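Lovastatin nonaketide synthase, polyketide synthase component (Aspergillus terreus, PDB 7CPX) builds the polyketide dihydromonacolin L from nine malonyl-CoA units, with methylation by S-adenosyl-L-methionine and reduction by NADPH, on the pathway to lovastatin. Local coordinates at residues 1290-1295 against 1423-1428; 1470-1475 against 1495-1500; 1594-1599 against 1618-1623. The protein carries 2 engineered substitutions. All blocks are in the same frame, centred on the assembly; numbering follows the deposited sequence.

Contact 1 (1290-1295 against 1423-1428); sequences PEYWAT and LHYARE
The hydroxyl of Tyr1425 meets two residues of the loop 1290-1295. Its OH lies 3.1 Å from Tyr1292 O, and it touches Trp1293 CD1 at the edge of the indole, near the ring plane. Its hydrogen bond goes to Asn1289 O, just before the loop segment. Round this point Tyr1292, His1424 and Tyr1425 form an aromatic cluster. The cluster joins the loop after strand 1286-1287 to helix 1420-1436, which leads into strand 1440-1445 of a Rossmann-like methyltransferase fold.

Tyr1292 carries most of the contact. Its CG is anti to the carbonyl carbon, beside the backbone N (chi1 -54°), and from there the ring extends against His1424 CB. That CB stands over one face of the Tyr1292 ring, 3.2 Å from the ring centroid, in a CH-pi contact. The His1424 ring is almost parallel to that ring, with 10° between the planes. It is displaced across the face, and only a small part of each ring lies over the other. ND1 of His1424 comes to 3.4 Å from Tyr1292 CE1. Tyr1425 approaches differently. The edge of Tyr1292 points at its face, with the planes 84° apart and the pair offset. Tyr1292 CB also lies over that face, 3.5 Å from Tyr1425 CE1.

Glu1428 lies at another part of the Tyr1292 edge. Its OE2 is near the ring plane, 3.5 Å from Tyr1292 CE2. On the helix, Arg1427 NH1 donates to His1424 ND1 at 3.2 Å, from slightly out of the imidazole plane. That bond links the histidine to the next turn of the helix, while a ring of Tyr1455 packs edge-to-face against His1424. The same NH1 ends 3.6 Å from Tyr1292 OH, approached obliquely.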
loop_
_atom_site.group_PDB
_atom_site.type_symbol
_atom_site.label_atom_id
_atom_site.label_comp_id
_atom_site.label_asym_id
_atom_site.label_seq_id
_atom_site.Cartn_x
_atom_site.Cartn_y
_atom_site.Cartn_z
ATOM N N PRO A 1290 -61.866 43.093 -13.572
ATOM C CA PRO A 1290 -61.326 44.374 -14.055
ATOM C C PRO A 1290 -59.898 44.278 -14.558
ATOM O O PRO A 1290 -59.536 44.986 -15.506
ATOM C CB PRO A 1290 -61.432 45.285 -12.824
ATOM C CG PRO A 1290 -62.509 44.683 -11.998
ATOM C CD PRO A 1290 -62.396 43.204 -12.202
ATOM N N GLU A 1291 -59.073 43.422 -13.952
ATOM C CA GLU A 1291 -57.695 43.276 -14.404
ATOM C C GLU A 1291 -57.614 42.811 -15.849
ATOM O O GLU A 1291 -56.594 43.045 -16.508
ATOM C CB GLU A 1291 -56.953 42.288 -13.501
ATOM C CG GLU A 1291 -55.524 41.997 -13.930
ATOM C CD GLU A 1291 -54.804 41.080 -12.962
ATOM O OE1 GLU A 1291 -55.414 40.693 -11.943
ATOM O OE2 GLU A 1291 -53.629 40.746 -13.220
ATOM N N TYR A 1292 -58.662 42.162 -16.357
ATOM C CA TYR A 1292 -58.680 41.637 -17.715
ATOM C C TYR A 1292 -59.640 42.406 -18.616
ATOM O O TYR A 1292 -60.141 41.854 -19.600
ATOM C CB TYR A 1292 -59.039 40.152 -17.690
ATOM C CG TYR A 1292 -58.145 39.334 -16.786
ATOM C CD1 TYR A 1292 -56.774 39.553 -16.750
ATOM C CD2 TYR A 1292 -58.671 38.354 -15.957
ATOM C CE1 TYR A 1292 -55.953 38.812 -15.923
ATOM C CE2 TYR A 1292 -57.858 37.609 -15.124
ATOM C CZ TYR A 1292 -56.500 37.843 -15.112
ATOM O OH TYR A 1292 -55.684 37.104 -14.286
ATOM N N TRP A 1293 -59.922 43.663 -18.289
ATOM C CA TRP A 1293 -60.667 44.526 -19.189
ATOM C C TRP A 1293 -59.755 45.040 -20.298
ATOM O O TRP A 1293 -58.526 44.949 -20.223
ATOM C CB TRP A 1293 -61.273 45.709 -18.431
ATOM C CG TRP A 1293 -62.456 45.358 -17.583
ATOM C CD1 TRP A 1293 -63.136 44.175 -17.570
ATOM C CD2 TRP A 1293 -63.100 46.202 -16.622
ATOM N NE1 TRP A 1293 -64.164 44.231 -16.661
ATOM C CE2 TRP A 1293 -64.163 45.464 -16.066
ATOM C CE3 TRP A 1293 -62.879 47.508 -16.177
ATOM C CZ2 TRP A 1293 -65.003 45.990 -15.086
ATOM C CZ3 TRP A 1293 -63.714 48.028 -15.207
ATOM C CH2 TRP A 1293 -64.763 47.270 -14.672
ATOM N N ALA A 1294 -60.374 45.587 -21.339
ATOM C CA ALA A 1294 -59.626 46.222 -22.419
ATOM C C ALA A 1294 -59.048 47.526 -21.887
ATOM O O ALA A 1294 -59.738 48.545 -21.817
ATOM C CB ALA A 1294 -60.525 46.464 -23.626
ATOM N N THR A 1295 -57.774 47.495 -21.504
ATOM C CA THR A 1295 -57.149 48.660 -20.898
ATOM C C THR A 1295 -57.189 49.848 -21.854
ATOM O O THR A 1295 -57.474 49.715 -23.048
ATOM C CB THR A 1295 -55.704 48.350 -20.500
ATOM O OG1 THR A 1295 -55.125 49.496 -19.863
ATOM C CG2 THR A 1295 -54.869 47.978 -21.717
ATOM N N LEU A 1423 -58.139 35.103 -23.034
ATOM C CA LEU A 1423 -57.450 33.919 -22.531
ATOM C C LEU A 1423 -57.341 33.943 -21.011
ATOM O O LEU A 1423 -57.410 32.890 -20.366
ATOM C CB LEU A 1423 -56.066 33.814 -23.173
ATOM C CG LEU A 1423 -55.536 32.404 -23.437
ATOM C CD1 LEU A 1423 -56.476 31.632 -24.348
ATOM C CD2 LEU A 1423 -54.148 32.470 -24.050
ATOM N N HIS A 1424 -57.171 35.127 -20.418
ATOM C CA HIS A 1424 -57.207 35.231 -18.963
ATOM C C HIS A 1424 -58.568 34.810 -18.421
ATOM O O HIS A 1424 -58.656 34.082 -17.423
ATOM C CB HIS A 1424 -56.885 36.661 -18.528
ATOM C CG HIS A 1424 -55.466 37.067 -18.776
ATOM N ND1 HIS A 1424 -54.423 36.649 -17.979
ATOM C CD2 HIS A 1424 -54.918 37.863 -19.724
ATOM C CE1 HIS A 1424 -53.294 37.165 -18.428
ATOM N NE2 HIS A 1424 -53.567 37.906 -19.487
ATOM N N TYR A 1425 -59.644 35.268 -19.064
ATOM C CA TYR A 1425 -60.980 34.842 -18.665
ATOM C C TYR A 1425 -61.159 33.344 -18.855
ATOM O O TYR A 1425 -61.850 32.697 -18.063
ATOM C CB TYR A 1425 -62.038 35.604 -19.464
ATOM C CG TYR A 1425 -62.204 37.055 -19.069
ATOM C CD1 TYR A 1425 -62.099 37.453 -17.745
ATOM C CD2 TYR A 1425 -62.468 38.026 -20.024
ATOM C CE1 TYR A 1425 -62.254 38.771 -17.383
ATOM C CE2 TYR A 1425 -62.622 39.351 -19.669
ATOM C CZ TYR A 1425 -62.513 39.717 -18.347
ATOM O OH TYR A 1425 -62.665 41.035 -17.980
ATOM N N ALA A 1426 -60.560 32.781 -19.904
ATOM C CA ALA A 1426 -60.609 31.337 -20.092
ATOM C C ALA A 1426 -59.921 30.618 -18.942
ATOM O O ALA A 1426 -60.421 29.602 -18.449
ATOM C CB ALA A 1426 -59.963 30.956 -21.422
ATOM N N ARG A 1427 -58.766 31.126 -18.508
ATOM C CA ARG A 1427 -58.103 30.527 -17.354
ATOM C C ARG A 1427 -58.985 30.620 -16.117
ATOM O O ARG A 1427 -59.084 29.662 -15.347
ATOM C CB ARG A 1427 -56.757 31.196 -17.079
ATOM C CG ARG A 1427 -55.988 30.511 -15.947
ATOM C CD ARG A 1427 -54.907 31.386 -15.334
ATOM N NE ARG A 1427 -54.027 31.994 -16.325
ATOM C CZ ARG A 1427 -54.066 33.268 -16.692
ATOM N NH1 ARG A 1427 -54.952 34.112 -16.185
ATOM N NH2 ARG A 1427 -53.189 33.710 -17.588
ATOM N N GLU A 1428 -59.620 31.772 -15.904
ATOM C CA GLU A 1428 -60.490 31.926 -14.742
ATOM C C GLU A 1428 -61.640 30.926 -14.786
ATOM O O GLU A 1428 -61.963 30.278 -13.782
ATOM C CB GLU A 1428 -61.028 33.356 -14.678
ATOM C CG GLU A 1428 -59.965 34.415 -14.442
ATOM C CD GLU A 1428 -59.398 34.371 -13.038
ATOM O OE1 GLU A 1428 -59.855 33.531 -12.235
ATOM O OE2 GLU A 1428 -58.494 35.179 -12.735
#

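Contact 2 (1470-1475 against 1495-1500); sequences TDISTG and PLDIRR
The backbone of Ile1472 runs beside that of Leu1496, and its CA is 3.3 Å from Leu1496 O, a CA-H...O contact. CG1 of Ile1472 is anti to its own carbonyl carbon (chi1 -59°) and comes to 3.6 Å from Leu1496 O. The CG2 branch instead faces Asp1497 OD1. Beyond them, Ile1472 CD1 reaches CG1 of Ile1498.

Leu1496 is tied to the neighbouring loop by one backbone bond. Its N donates to Asp1471 O at 3.2 Å (N-H...O angle 151°), coming from above the carbonyl plane. Leu1496 CB packs on Thr1470 CG2 at 3.3 Å. The hydroxyl of Thr1470 bonds to Glu1494 O.

The two segments leave adjacent parallel strands, 1464-1469 and 1491-1493, of the Rossmann-like methyltransferase sheet. They lie at the C-terminal ends of these strands, the side where such enzymes generally bind S-adenosyl-L-methionine.

Pro1495 meets the other loop at Asp1471 and at Thr1474. Its CA lies 3.4 Å from Asp1471 O. Its ring touches Thr1474 through CB and CG, both 3.4 Å from Thr1474 CG2. Each loop also has an Asx turn: Asp1471 OD1 accepts from Ser1473 N, and Asp1497 OD1 from Arg1499 N. Both carboxylates are met from above their planes.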
loop_
_atom_site.group_PDB
_atom_site.type_symbol
_atom_site.label_atom_id
_atom_site.label_comp_id
_atom_site.label_asym_id
_atom_site.label_seq_id
_atom_site.Cartn_x
_atom_site.Cartn_y
_atom_site.Cartn_z
ATOM N N THR A 1470 -54.763 18.088 -27.540
ATOM C CA THR A 1470 -55.354 17.678 -28.803
ATOM C C THR A 1470 -55.336 18.824 -29.801
ATOM O O THR A 1470 -55.543 19.985 -29.439
ATOM C CB THR A 1470 -56.790 17.186 -28.588
ATOM O OG1 THR A 1470 -56.766 15.873 -28.017
ATOM C CG2 THR A 1470 -57.559 17.154 -29.889
ATOM N N ASP A 1471 -55.084 18.477 -31.060
ATOM C CA ASP A 1471 -55.197 19.405 -32.174
ATOM C C ASP A 1471 -55.418 18.585 -33.434
ATOM O O ASP A 1471 -55.157 17.378 -33.463
ATOM C CB ASP A 1471 -53.954 20.293 -32.305
ATOM C CG ASP A 1471 -54.123 21.389 -33.345
ATOM O OD1 ASP A 1471 -54.692 21.115 -34.422
ATOM O OD2 ASP A 1471 -53.689 22.530 -33.083
ATOM N N ILE A 1472 -55.907 19.254 -34.480
ATOM C CA ILE A 1472 -56.163 18.567 -35.738
ATOM C C ILE A 1472 -54.882 17.988 -36.319
ATOM O O ILE A 1472 -54.933 17.035 -37.104
ATOM C CB ILE A 1472 -56.847 19.521 -36.741
ATOM C CG1 ILE A 1472 -58.169 20.042 -36.168
ATOM C CG2 ILE A 1472 -57.096 18.813 -38.064
ATOM C CD1 ILE A 1472 -58.078 21.427 -35.557
ATOM N N SER A 1473 -53.727 18.539 -35.948
ATOM C CA SER A 1473 -52.432 18.066 -36.418
ATOM C C SER A 1473 -51.566 17.672 -35.230
ATOM O O SER A 1473 -51.534 18.370 -34.212
ATOM C CB SER A 1473 -51.721 19.139 -37.246
ATOM O OG SER A 1473 -50.460 18.679 -37.698
ATOM N N THR A 1474 -50.860 16.548 -35.369
ATOM C CA THR A 1474 -49.989 16.049 -34.311
ATOM C C THR A 1474 -48.667 16.800 -34.222
ATOM O O THR A 1474 -47.922 16.593 -33.258
ATOM C CB THR A 1474 -49.695 14.561 -34.526
ATOM O OG1 THR A 1474 -49.113 14.367 -35.820
ATOM C CG2 THR A 1474 -50.967 13.741 -34.417
ATOM N N GLY A 1475 -48.363 17.666 -35.191
ATOM C CA GLY A 1475 -47.059 18.307 -35.217
ATOM C C GLY A 1475 -46.747 19.081 -33.952
ATOM O O GLY A 1475 -45.587 19.152 -33.535
ATOM N N PRO A 1495 -54.484 13.260 -31.334
ATOM C CA PRO A 1495 -55.065 14.203 -32.291
ATOM C C PRO A 1495 -56.547 13.960 -32.518
ATOM O O PRO A 1495 -57.037 12.830 -32.488
ATOM C CB PRO A 1495 -54.266 13.920 -33.569
ATOM C CG PRO A 1495 -53.986 12.461 -33.488
ATOM C CD PRO A 1495 -53.807 12.142 -32.019
ATOM N N LEU A 1496 -57.264 15.056 -32.754
ATOM C CA LEU A 1496 -58.690 14.993 -33.039
ATOM C C LEU A 1496 -59.020 15.948 -34.172
ATOM O O LEU A 1496 -58.625 17.117 -34.139
ATOM C CB LEU A 1496 -59.524 15.353 -31.805
ATOM C CG LEU A 1496 -61.038 15.177 -31.939
ATOM C CD1 LEU A 1496 -61.420 13.707 -31.959
ATOM C CD2 LEU A 1496 -61.756 15.901 -30.815
ATOM N N ASP A 1497 -59.745 15.447 -35.166
ATOM C CA ASP A 1497 -60.322 16.286 -36.213
ATOM C C ASP A 1497 -61.759 16.577 -35.804
ATOM O O ASP A 1497 -62.632 15.711 -35.896
ATOM C CB ASP A 1497 -60.244 15.596 -37.570
ATOM C CG ASP A 1497 -60.745 16.476 -38.700
ATOM O OD1 ASP A 1497 -61.106 17.642 -38.434
ATOM O OD2 ASP A 1497 -60.779 16.000 -39.855
ATOM N N ILE A 1498 -62.006 17.805 -35.341
ATOM C CA ILE A 1498 -63.347 18.168 -34.891
ATOM C C ILE A 1498 -64.352 17.986 -36.015
ATOM O O ILE A 1498 -65.546 17.795 -35.758
ATOM C CB ILE A 1498 -63.423 19.619 -34.348
ATOM C CG1 ILE A 1498 -62.042 20.271 -34.217
ATOM C CG2 ILE A 1498 -64.127 19.628 -33.001
ATOM C CD1 ILE A 1498 -62.076 21.671 -33.646
ATOM N N ARG A 1499 -63.893 18.033 -37.264
ATOM C CA ARG A 1499 -64.736 17.790 -38.425
ATOM C C ARG A 1499 -65.128 16.326 -38.566
ATOM O O ARG A 1499 -65.942 16.002 -39.437
ATOM C CB ARG A 1499 -64.011 18.256 -39.689
ATOM C CG ARG A 1499 -63.486 19.686 -39.613
ATOM C CD ARG A 1499 -62.384 19.943 -40.627
ATOM N NE ARG A 1499 -61.689 21.197 -40.364
ATOM C CZ ARG A 1499 -60.647 21.641 -41.055
ATOM N NH1 ARG A 1499 -60.151 20.957 -42.073
ATOM N NH2 ARG A 1499 -60.089 22.799 -40.715
ATOM N N ARG A 1500 -64.573 15.444 -37.736
ATOM C CA ARG A 1500 -64.795 14.011 -37.830
ATOM C C ARG A 1500 -65.254 13.477 -36.480
ATOM O O ARG A 1500 -64.982 14.066 -35.430
ATOM C CB ARG A 1500 -63.518 13.286 -38.280
ATOM C CG ARG A 1500 -63.638 11.775 -38.369
ATOM C CD ARG A 1500 -62.315 11.143 -38.756
ATOM N NE ARG A 1500 -62.378 9.688 -38.728
ATOM C CZ ARG A 1500 -61.329 8.889 -38.870
ATOM N NH1 ARG A 1500 -60.110 9.372 -39.046
ATOM N NH2 ARG A 1500 -61.508 7.571 -38.829
#

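Contact 3 (1594-1599 against 1618-1623); sequences GFSGVD and HAIDAT
One backbone hydrogen bond crosses between Ser1596 and His1618. Ser1596 N donates to His1618 O at 2.6 Å, with an N-H...O angle of 142°. The donor is tilted a little from the carbonyl plane. The first segment leads from helix 1583-1592 into strand 1600-1602. The second begins at the end of strand 1614-1618, the antiparallel strand set between 1600-1602 and 1542-1547, as in class I methyltransferases. It leaves that strand through an inverse gamma turn centred on Ala1619.

The carbonyl of His1618 also has carbon neighbours. Its O lies at the edge of the Phe1595 ring and 3.2 Å from Phe1595 CB. Ser1596 CB lies near the same oxygen.

Apolar packing involves Phe1595 with Ala1619, and Ile1620 with Ser1596. Phe1595 CE2 touches Ala1619 CB at 4.2 Å. Both residues also pack on Leu1538 and on the helix residue Arg1535, which donates to Ile1620 O. CG1 of Ile1620 is anti to the backbone N (chi1 -159°) and comes to 4.2 Å from Ser1596 CB. Its CD1 end continues to Ser1596 CA, at 3.9 Å.

Polar side chains also meet. Asp1599 CG lies over one face of the His1618 ring, and the carboxylate and ring planes are 44° apart. The close approach of Asp1599 OD2 to the ring is doubtful in the model. OD1 accepts a weak hydrogen bond from Ser1596 OG. That OG lies 4.1 Å from His1618 CD2, approaching the imidazole obliquely.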
loop_
_atom_site.group_PDB
_atom_site.type_symbol
_atom_site.label_atom_id
_atom_site.label_comp_id
_atom_site.label_asym_id
_atom_site.label_seq_id
_atom_site.Cartn_x
_atom_site.Cartn_y
_atom_site.Cartn_z
ATOM N N GLY A 1594 -77.024 19.560 -28.473
ATOM C CA GLY A 1594 -77.123 18.770 -27.261
ATOM C C GLY A 1594 -76.311 19.287 -26.091
ATOM O O GLY A 1594 -75.481 18.559 -25.540
ATOM N N PHE A 1595 -76.539 20.539 -25.699
ATOM C CA PHE A 1595 -75.885 21.122 -24.537
ATOM C C PHE A 1595 -76.904 21.953 -23.764
ATOM O O PHE A 1595 -78.081 22.031 -24.129
ATOM C CB PHE A 1595 -74.685 21.982 -24.940
ATOM C CG PHE A 1595 -73.501 21.200 -25.421
ATOM C CD1 PHE A 1595 -73.430 20.760 -26.728
ATOM C CD2 PHE A 1595 -72.440 20.936 -24.575
ATOM C CE1 PHE A 1595 -72.334 20.064 -27.180
ATOM C CE2 PHE A 1595 -71.343 20.232 -25.019
ATOM C CZ PHE A 1595 -71.289 19.793 -26.323
ATOM N N SER A 1596 -76.436 22.590 -22.693
ATOM C CA SER A 1596 -77.286 23.355 -21.789
ATOM C C SER A 1596 -77.400 24.824 -22.174
ATOM O O SER A 1596 -78.037 25.592 -21.447
ATOM C CB SER A 1596 -76.753 23.247 -20.359
ATOM O OG SER A 1596 -77.498 24.065 -19.473
ATOM N N GLY A 1597 -76.803 25.234 -23.289
ATOM C CA GLY A 1597 -76.795 26.632 -23.667
ATOM C C GLY A 1597 -75.631 27.382 -23.056
ATOM O O GLY A 1597 -74.773 26.829 -22.361
ATOM N N VAL A 1598 -75.606 28.687 -23.320
ATOM C CA VAL A 1598 -74.515 29.537 -22.859
ATOM C C VAL A 1598 -74.688 29.810 -21.373
ATOM O O VAL A 1598 -75.426 30.719 -20.976
ATOM C CB VAL A 1598 -74.455 30.851 -23.658
ATOM C CG1 VAL A 1598 -73.441 31.794 -23.043
ATOM C CG2 VAL A 1598 -74.106 30.570 -25.106
ATOM N N ASP A 1599 -74.005 29.021 -20.542
ATOM C CA ASP A 1599 -74.099 29.194 -19.099
ATOM C C ASP A 1599 -73.281 30.381 -18.609
ATOM O O ASP A 1599 -73.696 31.067 -17.669
ATOM C CB ASP A 1599 -73.644 27.918 -18.392
ATOM C CG ASP A 1599 -74.471 26.711 -18.784
ATOM O OD1 ASP A 1599 -75.683 26.874 -19.032
ATOM O OD2 ASP A 1599 -73.906 25.599 -18.850
ATOM N N HIS A 1618 -72.887 23.425 -20.309
ATOM C CA HIS A 1618 -72.965 22.064 -19.801
ATOM C C HIS A 1618 -73.451 21.122 -20.895
ATOM O O HIS A 1618 -74.227 21.505 -21.775
ATOM C CB HIS A 1618 -73.912 21.976 -18.602
ATOM C CG HIS A 1618 -73.666 23.016 -17.555
ATOM N ND1 HIS A 1618 -72.427 23.580 -17.337
ATOM C CD2 HIS A 1618 -74.505 23.599 -16.667
ATOM C CE1 HIS A 1618 -72.513 24.462 -16.358
ATOM N NE2 HIS A 1618 -73.763 24.494 -15.934
ATOM N N ALA A 1619 -72.984 19.875 -20.829
ATOM C CA ALA A 1619 -73.458 18.821 -21.726
ATOM C C ALA A 1619 -74.790 18.319 -21.179
ATOM O O ALA A 1619 -74.880 17.296 -20.494
ATOM C CB ALA A 1619 -72.432 17.703 -21.839
ATOM N N ILE A 1620 -75.850 19.066 -21.494
ATOM C CA ILE A 1620 -77.133 18.833 -20.848
ATOM C C ILE A 1620 -77.630 17.422 -21.141
ATOM O O ILE A 1620 -77.314 16.818 -22.174
ATOM C CB ILE A 1620 -78.167 19.881 -21.291
ATOM C CG1 ILE A 1620 -79.305 19.963 -20.273
ATOM C CG2 ILE A 1620 -78.720 19.540 -22.666
ATOM C CD1 ILE A 1620 -80.181 21.183 -20.434
ATOM N N ASP A 1621 -78.423 16.899 -20.213
ATOM C CA ASP A 1621 -78.976 15.554 -20.278
ATOM C C ASP A 1621 -80.208 15.547 -19.375
ATOM O O ASP A 1621 -80.753 16.610 -19.060
ATOM C CB ASP A 1621 -77.913 14.516 -19.879
ATOM C CG ASP A 1621 -78.237 13.123 -20.382
ATOM O OD1 ASP A 1621 -79.437 12.792 -20.482
ATOM O OD2 ASP A 1621 -77.294 12.360 -20.677
ATOM N N ALA A 1622 -80.667 14.356 -18.989
ATOM C CA ALA A 1622 -81.700 14.240 -17.966
ATOM C C ALA A 1622 -81.436 15.247 -16.852
ATOM O O ALA A 1622 -82.367 15.869 -16.329
ATOM C CB ALA A 1622 -81.746 12.818 -17.406
ATOM N N THR A 1623 -80.164 15.403 -16.486
ATOM C CA THR A 1623 -79.482 16.401 -15.668
ATOM C C THR A 1623 -80.300 16.828 -14.457
ATOM O O THR A 1623 -81.203 16.109 -14.015
ATOM C CB THR A 1623 -79.135 17.631 -16.517
ATOM O OG1 THR A 1623 -78.207 18.459 -15.806
ATOM C CG2 THR A 1623 -80.385 18.450 -16.846
#

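Overall arrangement
The contacts follow one another along the chain in the order 1, 2, 3, each closing before the next opens. Their centres are about 24 to 27 Å apart. Their nearest atoms are about 10 to 13 Å apart, and none touches another. All three border the mixed sheet with strand order 1286-1287, 1600-1602, 1614-1618, 1542-1547, 1512-1518, 1440-1445, 1464-1469, 1491-1493. Contact 2 lies at the sheet edge formed by strands 1464-1469 and 1491-1493, past their C-terminal ends. Contact 3 is near the other edge, beside strands 1600-1602 and 1614-1618. Contact 1 joins the loop after strand 1286-1287 to helix 1420-1436. Together they mark separate parts of one methyltransferase fold within the synthase.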